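Local coordinates for protein epoxide hydrolase (Aspergillus niger, PDB 3G02) that probably hydrolyses epoxides to diols as an alpha/beta-hydrolase-fold enzyme, here in an enantioselective form obtained by directed evolution, at residues Arg200-Leu214 with Tyr331-Ser344. The protein carries 9 engineered substitutions. Sequence-based numbering, arbitrary orientation.
Sequences RLLGVGFDACKAVHL and YQKELYIHKPFGFS. Engineered in segment 331-344: Tyr-331 (natural residue Leu). With FMT (formic acid), chain D.
Arg-200 lays its guanidinium between the engineered Tyr-331 and Ile-337. CD2 of Tyr-331 sits 3.5 Å above the centre of one face, and CD1 of Ile-337 covers the opposite face. The guanidinium and tyrosine ring planes are 68° apart, so this is no flat stack. In the guanidinium plane, Arg-200 NH1 donates to Leu-335 O at 2.9 Å; it also hydrogen-bonds to Thr-361 O. O2 of a formic acid, probably from the crystallisation liquor, accepts from Arg-200 NE at 2.7 Å. Leu-201 and Leu-335 run alongside each other, and their CD2 methyls meet at 3.9 Å. Gly-203 O accepts from Lys-339 NZ, which lies above its carbonyl plane. Past CG the Lys-339 chain is nearly straight (chi3 -168°), which carries NZ to the turn after the helix. There a water links NZ to Asp-207 OD2, and NZ donates to Cys-209 O in the carbonyl plane. Strand 209-214 then pairs in parallel with strand 340-345 in the central sheet of the alpha/beta hydrolase fold. Val-212 N hydrogen-bonds to Pro-340 O, and Gly-342 N donates to Val-212 O. His-213 NE2 donates to Ser-344 OG at 2.8 Å; OG lies in the imidazole plane, but the bond is bent (133°). Ser-344 OG also hydrogen-bonds to Asp-388 OD2, and His-213 ND1 to Gln-190 OE1. Leu-214 CD1 meets the edge of the Phe-341 ring, 3.6 Å from CE1, while Leu-214 O lies over a face of Phe-343. The Leu-214 side chain is about 9 Å from that of Asp-193, the predicted nucleophile.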
ATOM      1  N   ARG A 200      15.037   3.965 -21.975  1.00 12.43           N
ATOM      2  CA  ARG A 200      14.407   3.405 -23.169  1.00 13.07           C
ATOM      3  C   ARG A 200      13.805   4.515 -24.032  1.00 13.45           C
ATOM      4  O   ARG A 200      14.021   4.545 -25.246  1.00 13.85           O
ATOM      5  CB  ARG A 200      13.332   2.376 -22.794  1.00 13.15           C
ATOM      6  CG  ARG A 200      12.617   1.754 -23.998  1.00 13.06           C
ATOM      7  CD  ARG A 200      11.761   0.553 -23.616  1.00 13.38           C
ATOM      8  NE  ARG A 200      12.572  -0.587 -23.186  1.00 13.64           N
ATOM      9  CZ  ARG A 200      13.091  -1.503 -24.001  1.00 14.35           C
ATOM     10  NH1 ARG A 200      12.888  -1.439 -25.315  1.00 14.67           N
ATOM     11  NH2 ARG A 200      13.812  -2.499 -23.499  1.00 14.36           N
ATOM     12  N   LEU A 201      13.065   5.425 -23.401  1.00 13.63           N
ATOM     13  CA  LEU A 201      12.441   6.541 -24.119  1.00 13.68           C
ATOM     14  C   LEU A 201      13.479   7.453 -24.771  1.00 13.86           C
ATOM     15  O   LEU A 201      13.280   7.929 -25.897  1.00 14.20           O
ATOM     16  CB  LEU A 201      11.521   7.345 -23.197  1.00 13.68           C
ATOM     17  CG  LEU A 201      10.278   6.638 -22.651  1.00 13.84           C
ATOM     18  CD1 LEU A 201       9.557   7.544 -21.674  1.00 14.99           C
ATOM     19  CD2 LEU A 201       9.334   6.202 -23.771  1.00 13.62           C
ATOM     20  N   LEU A 202      14.586   7.685 -24.072  1.00 13.86           N
ATOM     21  CA  LEU A 202      15.704   8.443 -24.636  1.00 14.06           C
ATOM     22  C   LEU A 202      16.291   7.743 -25.865  1.00 14.53           C
ATOM     23  O   LEU A 202      16.539   8.381 -26.894  1.00 14.79           O
ATOM     24  CB  LEU A 202      16.781   8.693 -23.575  1.00 13.79           C
ATOM     25  CG  LEU A 202      16.357   9.660 -22.459  1.00 13.17           C
ATOM     26  CD1 LEU A 202      17.286   9.575 -21.261  1.00 13.36           C
ATOM     27  CD2 LEU A 202      16.268  11.096 -22.975  1.00 13.09           C
ATOM     28  N   GLY A 203      16.494   6.433 -25.763  1.00 14.71           N
ATOM     29  CA  GLY A 203      16.984   5.644 -26.891  1.00 15.25           C
ATOM     30  C   GLY A 203      16.038   5.677 -28.079  1.00 15.83           C
ATOM     31  O   GLY A 203      16.474   5.776 -29.229  1.00 15.92           O
ATOM     32  N   VAL A 204      14.743   5.609 -27.794  1.00 15.95           N
ATOM     33  CA  VAL A 204      13.704   5.535 -28.824  1.00 16.25           C
ATOM     34  C   VAL A 204      13.485   6.860 -29.566  1.00 16.65           C
ATOM     35  O   VAL A 204      13.373   6.873 -30.798  1.00 16.79           O
ATOM     36  CB  VAL A 204      12.367   5.018 -28.218  1.00 16.42           C
ATOM     37  CG1 VAL A 204      11.198   5.194 -29.189  1.00 16.60           C
ATOM     38  CG2 VAL A 204      12.503   3.558 -27.811  1.00 16.24           C
ATOM     39  N   GLY A 205      13.445   7.965 -28.826  1.00 16.60           N
ATOM     40  CA  GLY A 205      12.934   9.218 -29.379  1.00 16.97           C
ATOM     41  C   GLY A 205      13.814  10.449 -29.345  1.00 17.12           C
ATOM     42  O   GLY A 205      13.421  11.503 -29.850  1.00 17.43           O
ATOM     43  N   PHE A 206      15.006  10.331 -28.766  1.00 16.93           N
ATOM     44  CA  PHE A 206      15.881  11.486 -28.598  1.00 17.07           C
ATOM     45  C   PHE A 206      17.181  11.303 -29.377  1.00 17.44           C
ATOM     46  O   PHE A 206      17.975  10.405 -29.082  1.00 17.39           O
ATOM     47  CB  PHE A 206      16.137  11.759 -27.107  1.00 16.97           C
ATOM     48  CG  PHE A 206      14.918  12.247 -26.360  1.00 16.42           C
ATOM     49  CD1 PHE A 206      13.929  11.354 -25.949  1.00 16.77           C
ATOM     50  CD2 PHE A 206      14.760  13.597 -26.067  1.00 16.25           C
ATOM     51  CE1 PHE A 206      12.802  11.801 -25.259  1.00 16.93           C
ATOM     52  CE2 PHE A 206      13.638  14.052 -25.374  1.00 16.74           C
ATOM     53  CZ  PHE A 206      12.659  13.150 -24.974  1.00 16.29           C
ATOM     54  N   ASP A 207      17.379  12.152 -30.384  1.00 17.80           N
ATOM     55  CA  ASP A 207      18.491  12.001 -31.324  1.00 18.09           C
ATOM     56  C   ASP A 207      19.870  12.076 -30.679  1.00 17.64           C
ATOM     57  O   ASP A 207      20.799  11.400 -31.125  1.00 17.59           O
ATOM     58  CB  ASP A 207      18.391  13.033 -32.448  1.00 18.58           C
ATOM     59  CG  ASP A 207      17.286  12.718 -33.436  1.00 20.08           C
ATOM     60  OD1 ASP A 207      17.044  13.558 -34.328  1.00 22.49           O
ATOM     61  OD2 ASP A 207      16.660  11.641 -33.332  1.00 21.76           O
ATOM     62  N   ALA A 208      19.993  12.897 -29.639  1.00 17.16           N
ATOM     63  CA  ALA A 208      21.261  13.075 -28.933  1.00 16.62           C
ATOM     64  C   ALA A 208      21.663  11.828 -28.144  1.00 16.31           C
ATOM     65  O   ALA A 208      22.843  11.614 -27.879  1.00 16.20           O
ATOM     66  CB  ALA A 208      21.205  14.289 -28.029  1.00 16.84           C
ATOM     67  N   CYS A 209      20.683  11.011 -27.763  1.00 15.67           N
ATOM     68  CA  CYS A 209      20.976   9.735 -27.116  1.00 15.53           C
ATOM     69  C   CYS A 209      21.438   8.739 -28.170  1.00 15.49           C
ATOM     70  O   CYS A 209      20.675   8.391 -29.068  1.00 15.73           O
ATOM     71  CB  CYS A 209      19.745   9.204 -26.382  1.00 15.39           C
ATOM     72  SG  CYS A 209      20.028   7.618 -25.567  1.00 15.26           S
ATOM     73  N   LYS A 210      22.683   8.278 -28.055  1.00 15.36           N
ATOM     74  CA  LYS A 210      23.289   7.440 -29.098  1.00 15.59           C
ATOM     75  C   LYS A 210      23.317   5.945 -28.773  1.00 15.23           C
ATOM     76  O   LYS A 210      23.401   5.110 -29.676  1.00 15.67           O
ATOM     77  CB  LYS A 210      24.705   7.929 -29.432  1.00 15.82           C
ATOM     78  CG  LYS A 210      24.806   9.400 -29.822  1.00 17.09           C
ATOM     79  CD  LYS A 210      24.086   9.705 -31.132  1.00 18.77           C
ATOM     80  CE  LYS A 210      24.157  11.186 -31.454  1.00 20.27           C
ATOM     81  NZ  LYS A 210      23.432  11.524 -32.713  1.00 21.98           N
ATOM     82  N   ALA A 211      23.252   5.618 -27.483  1.00 14.87           N
ATOM     83  CA  ALA A 211      23.288   4.234 -27.020  1.00 14.05           C
ATOM     84  C   ALA A 211      22.699   4.132 -25.619  1.00 13.41           C
ATOM     85  O   ALA A 211      22.707   5.108 -24.864  1.00 13.57           O
ATOM     86  CB  ALA A 211      24.723   3.693 -27.037  1.00 14.21           C
ATOM     87  N   VAL A 212      22.186   2.948 -25.292  1.00 12.91           N
ATOM     88  CA  VAL A 212      21.554   2.708 -23.993  1.00 12.55           C
ATOM     89  C   VAL A 212      22.056   1.404 -23.373  1.00 12.16           C
ATOM     90  O   VAL A 212      22.006   0.350 -24.004  1.00 12.24           O
ATOM     91  CB  VAL A 212      20.001   2.662 -24.105  1.00 12.78           C
ATOM     92  CG1 VAL A 212      19.359   2.472 -22.736  1.00 13.61           C
ATOM     93  CG2 VAL A 212      19.465   3.935 -24.735  1.00 13.02           C
ATOM     94  N   HIS A 213      22.538   1.492 -22.134  1.00 11.82           N
ATOM     95  CA  HIS A 213      22.857   0.312 -21.340  1.00 11.70           C
ATOM     96  C   HIS A 213      21.905   0.245 -20.149  1.00 11.24           C
ATOM     97  O   HIS A 213      21.749   1.229 -19.418  1.00 11.25           O
ATOM     98  CB  HIS A 213      24.305   0.335 -20.848  1.00 11.70           C
ATOM     99  CG  HIS A 213      24.644  -0.806 -19.941  1.00 12.07           C
ATOM    100  ND1 HIS A 213      24.363  -0.792 -18.589  1.00 13.14           N
ATOM    101  CD2 HIS A 213      25.231  -2.000 -20.190  1.00 12.20           C
ATOM    102  CE1 HIS A 213      24.763  -1.928 -18.047  1.00 12.91           C
ATOM    103  NE2 HIS A 213      25.293  -2.679 -18.997  1.00 12.94           N
ATOM    104  N   LEU A 214      21.281  -0.917 -19.966  1.00 11.07           N
ATOM    105  CA  LEU A 214      20.340  -1.138 -18.863  1.00 10.84           C
ATOM    106  C   LEU A 214      20.752  -2.311 -17.984  1.00 10.86           C
ATOM    107  O   LEU A 214      21.368  -3.264 -18.456  1.00 10.85           O
ATOM    108  CB  LEU A 214      18.931  -1.404 -19.402  1.00 11.11           C
ATOM    109  CG  LEU A 214      18.297  -0.410 -20.378  1.00 11.10           C
ATOM    110  CD1 LEU A 214      16.901  -0.894 -20.758  1.00 12.79           C
ATOM    111  CD2 LEU A 214      18.247   0.994 -19.798  1.00 12.23           C
ATOM    112  N   TYR A 331       7.216  -2.926 -26.459  1.00 26.30           N
ATOM    113  CA  TYR A 331       8.670  -3.099 -26.380  1.00 25.83           C
ATOM    114  C   TYR A 331       9.282  -3.614 -27.685  1.00 25.44           C
ATOM    115  O   TYR A 331      10.433  -3.306 -27.999  1.00 25.19           O
ATOM    116  CB  TYR A 331       9.040  -4.030 -25.218  1.00 25.99           C
ATOM    117  CG  TYR A 331       8.849  -3.419 -23.843  1.00 26.03           C
ATOM    118  CD1 TYR A 331       7.596  -3.402 -23.231  1.00 26.15           C
ATOM    119  CD2 TYR A 331       9.926  -2.868 -23.153  1.00 26.08           C
ATOM    120  CE1 TYR A 331       7.417  -2.840 -21.967  1.00 26.31           C
ATOM    121  CE2 TYR A 331       9.759  -2.304 -21.888  1.00 26.11           C
ATOM    122  CZ  TYR A 331       8.505  -2.293 -21.303  1.00 26.32           C
ATOM    123  OH  TYR A 331       8.337  -1.736 -20.055  1.00 26.56           O
ATOM    124  N   GLN A 332       8.504  -4.390 -28.438  1.00 25.05           N
ATOM    125  CA  GLN A 332       8.957  -4.959 -29.710  1.00 24.82           C
ATOM    126  C   GLN A 332       8.653  -4.039 -30.888  1.00 24.66           C
ATOM    127  O   GLN A 332       9.243  -4.177 -31.964  1.00 24.69           O
ATOM    128  CB  GLN A 332       8.310  -6.328 -29.953  1.00 24.85           C
ATOM    129  CG  GLN A 332       8.730  -7.427 -28.979  1.00 24.74           C
ATOM    130  CD  GLN A 332       8.038  -7.333 -27.626  1.00 24.92           C
ATOM    131  OE1 GLN A 332       6.950  -6.765 -27.501  1.00 25.07           O
ATOM    132  NE2 GLN A 332       8.670  -7.898 -26.604  1.00 24.13           N
ATOM    133  N   LYS A 333       7.729  -3.105 -30.681  1.00 24.37           N
ATOM    134  CA  LYS A 333       7.285  -2.209 -31.742  1.00 24.25           C
ATOM    135  C   LYS A 333       7.726  -0.768 -31.487  1.00 23.70           C
ATOM    136  O   LYS A 333       8.883  -0.422 -31.733  1.00 23.46           O
ATOM    137  CB  LYS A 333       5.763  -2.304 -31.925  1.00 24.55           C
ATOM    138  CG  LYS A 333       5.276  -3.589 -32.591  1.00 25.79           C
ATOM    139  CD  LYS A 333       5.187  -3.439 -34.105  1.00 27.44           C
ATOM    140  CE  LYS A 333       4.732  -4.730 -34.773  1.00 28.57           C
ATOM    141  NZ  LYS A 333       5.818  -5.749 -34.834  1.00 29.43           N
ATOM    142  N   GLU A 334       6.813   0.059 -30.975  1.00 23.24           N
ATOM    143  CA  GLU A 334       7.053   1.498 -30.838  1.00 22.93           C
ATOM    144  C   GLU A 334       8.198   1.870 -29.887  1.00 22.29           C
ATOM    145  O   GLU A 334       8.846   2.903 -30.071  1.00 21.97           O
ATOM    146  CB  GLU A 334       5.763   2.255 -30.470  1.00 23.21           C
ATOM    147  CG  GLU A 334       5.074   1.816 -29.172  1.00 24.68           C
ATOM    148  CD  GLU A 334       3.978   0.770 -29.377  1.00 26.44           C
ATOM    149  OE1 GLU A 334       3.999   0.045 -30.398  1.00 26.97           O
ATOM    150  OE2 GLU A 334       3.090   0.670 -28.501  1.00 27.82           O
ATOM    151  N   LEU A 335       8.449   1.028 -28.886  1.00 21.62           N
ATOM    152  CA  LEU A 335       9.496   1.309 -27.898  1.00 20.94           C
ATOM    153  C   LEU A 335      10.754   0.447 -28.062  1.00 20.29           C
ATOM    154  O   LEU A 335      11.566   0.333 -27.137  1.00 19.99           O
ATOM    155  CB  LEU A 335       8.946   1.203 -26.468  1.00 21.02           C
ATOM    156  CG  LEU A 335       7.773   2.113 -26.084  1.00 21.47           C
ATOM    157  CD1 LEU A 335       7.393   1.895 -24.627  1.00 22.47           C
ATOM    158  CD2 LEU A 335       8.086   3.582 -26.350  1.00 21.92           C
ATOM    159  N   TYR A 336      10.910  -0.142 -29.246  1.00 19.57           N
ATOM    160  CA  TYR A 336      12.113  -0.888 -29.605  1.00 18.96           C
ATOM    161  C   TYR A 336      13.298   0.067 -29.689  1.00 18.72           C
ATOM    162  O   TYR A 336      13.212   1.115 -30.331  1.00 18.54           O
ATOM    163  CB  TYR A 336      11.901  -1.591 -30.950  1.00 19.01           C
ATOM    164  CG  TYR A 336      13.001  -2.542 -31.371  1.00 18.73           C
ATOM    165  CD1 TYR A 336      12.926  -3.901 -31.068  1.00 18.65           C
ATOM    166  CD2 TYR A 336      14.105  -2.088 -32.097  1.00 18.68           C
ATOM    167  CE1 TYR A 336      13.927  -4.785 -31.464  1.00 18.97           C
ATOM    168  CE2 TYR A 336      15.114  -2.964 -32.499  1.00 18.68           C
ATOM    169  CZ  TYR A 336      15.015  -4.308 -32.182  1.00 18.81           C
ATOM    170  OH  TYR A 336      16.009  -5.177 -32.577  1.00 19.45           O
ATOM    171  N   ILE A 337      14.400  -0.285 -29.030  1.00 18.24           N
ATOM    172  CA  ILE A 337      15.606   0.534 -29.084  1.00 18.06           C
ATOM    173  C   ILE A 337      16.438   0.130 -30.301  1.00 18.47           C
ATOM    174  O   ILE A 337      17.051  -0.937 -30.316  1.00 18.45           O
ATOM    175  CB  ILE A 337      16.451   0.423 -27.788  1.00 17.89           C
ATOM    176  CG1 ILE A 337      15.607   0.796 -26.562  1.00 17.66           C
ATOM    177  CG2 ILE A 337      17.693   1.311 -27.885  1.00 17.45           C
ATOM    178  CD1 ILE A 337      16.197   0.335 -25.232  1.00 17.41           C
ATOM    179  N   HIS A 338      16.444   0.988 -31.318  1.00 18.90           N
ATOM    180  CA  HIS A 338      17.167   0.704 -32.560  1.00 19.25           C
ATOM    181  C   HIS A 338      18.662   1.010 -32.464  1.00 19.14           C
ATOM    182  O   HIS A 338      19.472   0.444 -33.204  1.00 19.82           O
ATOM    183  CB  HIS A 338      16.531   1.452 -33.732  1.00 19.52           C
ATOM    184  CG  HIS A 338      15.163   0.959 -34.084  1.00 20.10           C
ATOM    185  ND1 HIS A 338      14.955  -0.144 -34.885  1.00 21.40           N
ATOM    186  CD2 HIS A 338      13.935   1.411 -33.738  1.00 21.12           C
ATOM    187  CE1 HIS A 338      13.656  -0.347 -35.021  1.00 21.72           C
ATOM    188  NE2 HIS A 338      13.015   0.582 -34.335  1.00 21.40           N
ATOM    189  N   LYS A 339      19.014   1.893 -31.534  1.00 18.59           N
ATOM    190  CA  LYS A 339      20.408   2.245 -31.258  1.00 17.99           C
ATOM    191  C   LYS A 339      21.114   1.109 -30.508  1.00 17.17           C
ATOM    192  O   LYS A 339      20.443   0.225 -29.970  1.00 17.21           O
ATOM    193  CB  LYS A 339      20.463   3.544 -30.457  1.00 18.11           C
ATOM    194  CG  LYS A 339      19.997   4.750 -31.255  1.00 18.49           C
ATOM    195  CD  LYS A 339      19.531   5.850 -30.351  1.00 19.14           C
ATOM    196  CE  LYS A 339      18.793   6.918 -31.135  1.00 19.22           C
ATOM    197  NZ  LYS A 339      18.191   7.908 -30.207  1.00 18.82           N
ATOM    198  N   PRO A 340      22.466   1.114 -30.489  1.00 16.62           N
ATOM    199  CA  PRO A 340      23.198   0.095 -29.733  1.00 16.00           C
ATOM    200  C   PRO A 340      22.671  -0.025 -28.303  1.00 15.34           C
ATOM    201  O   PRO A 340      22.583   0.974 -27.584  1.00 15.25           O
ATOM    202  CB  PRO A 340      24.633   0.617 -29.744  1.00 16.18           C
ATOM    203  CG  PRO A 340      24.729   1.382 -31.017  1.00 16.53           C
ATOM    204  CD  PRO A 340      23.386   2.044 -31.175  1.00 16.65           C
ATOM    205  N   PHE A 341      22.314  -1.251 -27.931  1.00 14.62           N
ATOM    206  CA  PHE A 341      21.604  -1.542 -26.691  1.00 14.25           C
ATOM    207  C   PHE A 341      22.386  -2.617 -25.947  1.00 13.79           C
ATOM    208  O   PHE A 341      22.776  -3.630 -26.529  1.00 13.77           O
ATOM    209  CB  PHE A 341      20.177  -1.993 -27.046  1.00 14.11           C
ATOM    210  CG  PHE A 341      19.352  -2.484 -25.884  1.00 14.18           C
ATOM    211  CD1 PHE A 341      19.378  -1.844 -24.646  1.00 14.28           C
ATOM    212  CD2 PHE A 341      18.494  -3.563 -26.057  1.00 14.20           C
ATOM    213  CE1 PHE A 341      18.593  -2.315 -23.592  1.00 14.47           C
ATOM    214  CE2 PHE A 341      17.703  -4.029 -25.015  1.00 14.51           C
ATOM    215  CZ  PHE A 341      17.753  -3.402 -23.777  1.00 14.62           C
ATOM    216  N   GLY A 342      22.645  -2.366 -24.664  1.00 13.36           N
ATOM    217  CA  GLY A 342      23.399  -3.286 -23.823  1.00 12.62           C
ATOM    218  C   GLY A 342      22.648  -3.607 -22.551  1.00 12.36           C
ATOM    219  O   GLY A 342      21.835  -2.803 -22.084  1.00 12.15           O
ATOM    220  N   PHE A 343      22.908  -4.789 -21.999  1.00 12.02           N
ATOM    221  CA  PHE A 343      22.233  -5.225 -20.787  1.00 11.86           C
ATOM    222  C   PHE A 343      23.159  -5.949 -19.820  1.00 11.94           C
ATOM    223  O   PHE A 343      23.970  -6.784 -20.226  1.00 12.07           O
ATOM    224  CB  PHE A 343      21.033  -6.110 -21.125  1.00 11.70           C
ATOM    225  CG  PHE A 343      20.030  -6.208 -20.011  1.00 11.56           C
ATOM    226  CD1 PHE A 343      19.012  -5.260 -19.892  1.00 11.17           C
ATOM    227  CD2 PHE A 343      20.110  -7.231 -19.070  1.00 11.26           C
ATOM    228  CE1 PHE A 343      18.089  -5.340 -18.857  1.00 11.79           C
ATOM    229  CE2 PHE A 343      19.192  -7.310 -18.028  1.00 11.27           C
ATOM    230  CZ  PHE A 343      18.180  -6.364 -17.929  1.00 11.00           C
ATOM    231  N   SER A 344      23.025  -5.611 -18.536  1.00 11.53           N
ATOM    232  CA  SER A 344      23.692  -6.332 -17.455  1.00 11.29           C
ATOM    233  C   SER A 344      22.651  -7.033 -16.593  1.00 11.30           C
ATOM    234  O   SER A 344      21.786  -6.385 -15.992  1.00 10.73           O
ATOM    235  CB  SER A 344      24.536  -5.386 -16.601  1.00 11.48           C
ATOM    236  OG  SER A 344      25.650  -4.899 -17.322  1.00 11.90           O
TER
HETATM  237  C   FMT D 409      12.768  -0.818 -19.551  1.00 18.33           C
HETATM  238  O1  FMT D 409      12.385  -1.280 -18.476  1.00 17.69           O
HETATM  239  O2  FMT D 409      12.815  -1.468 -20.596  1.00 18.49           O
HETATM  240  O   HOH W   1      16.088   3.826 -31.246  1.00 25.01           O
HETATM  241  O   HOH W   2      16.417   9.257 -31.937  1.00 26.13           O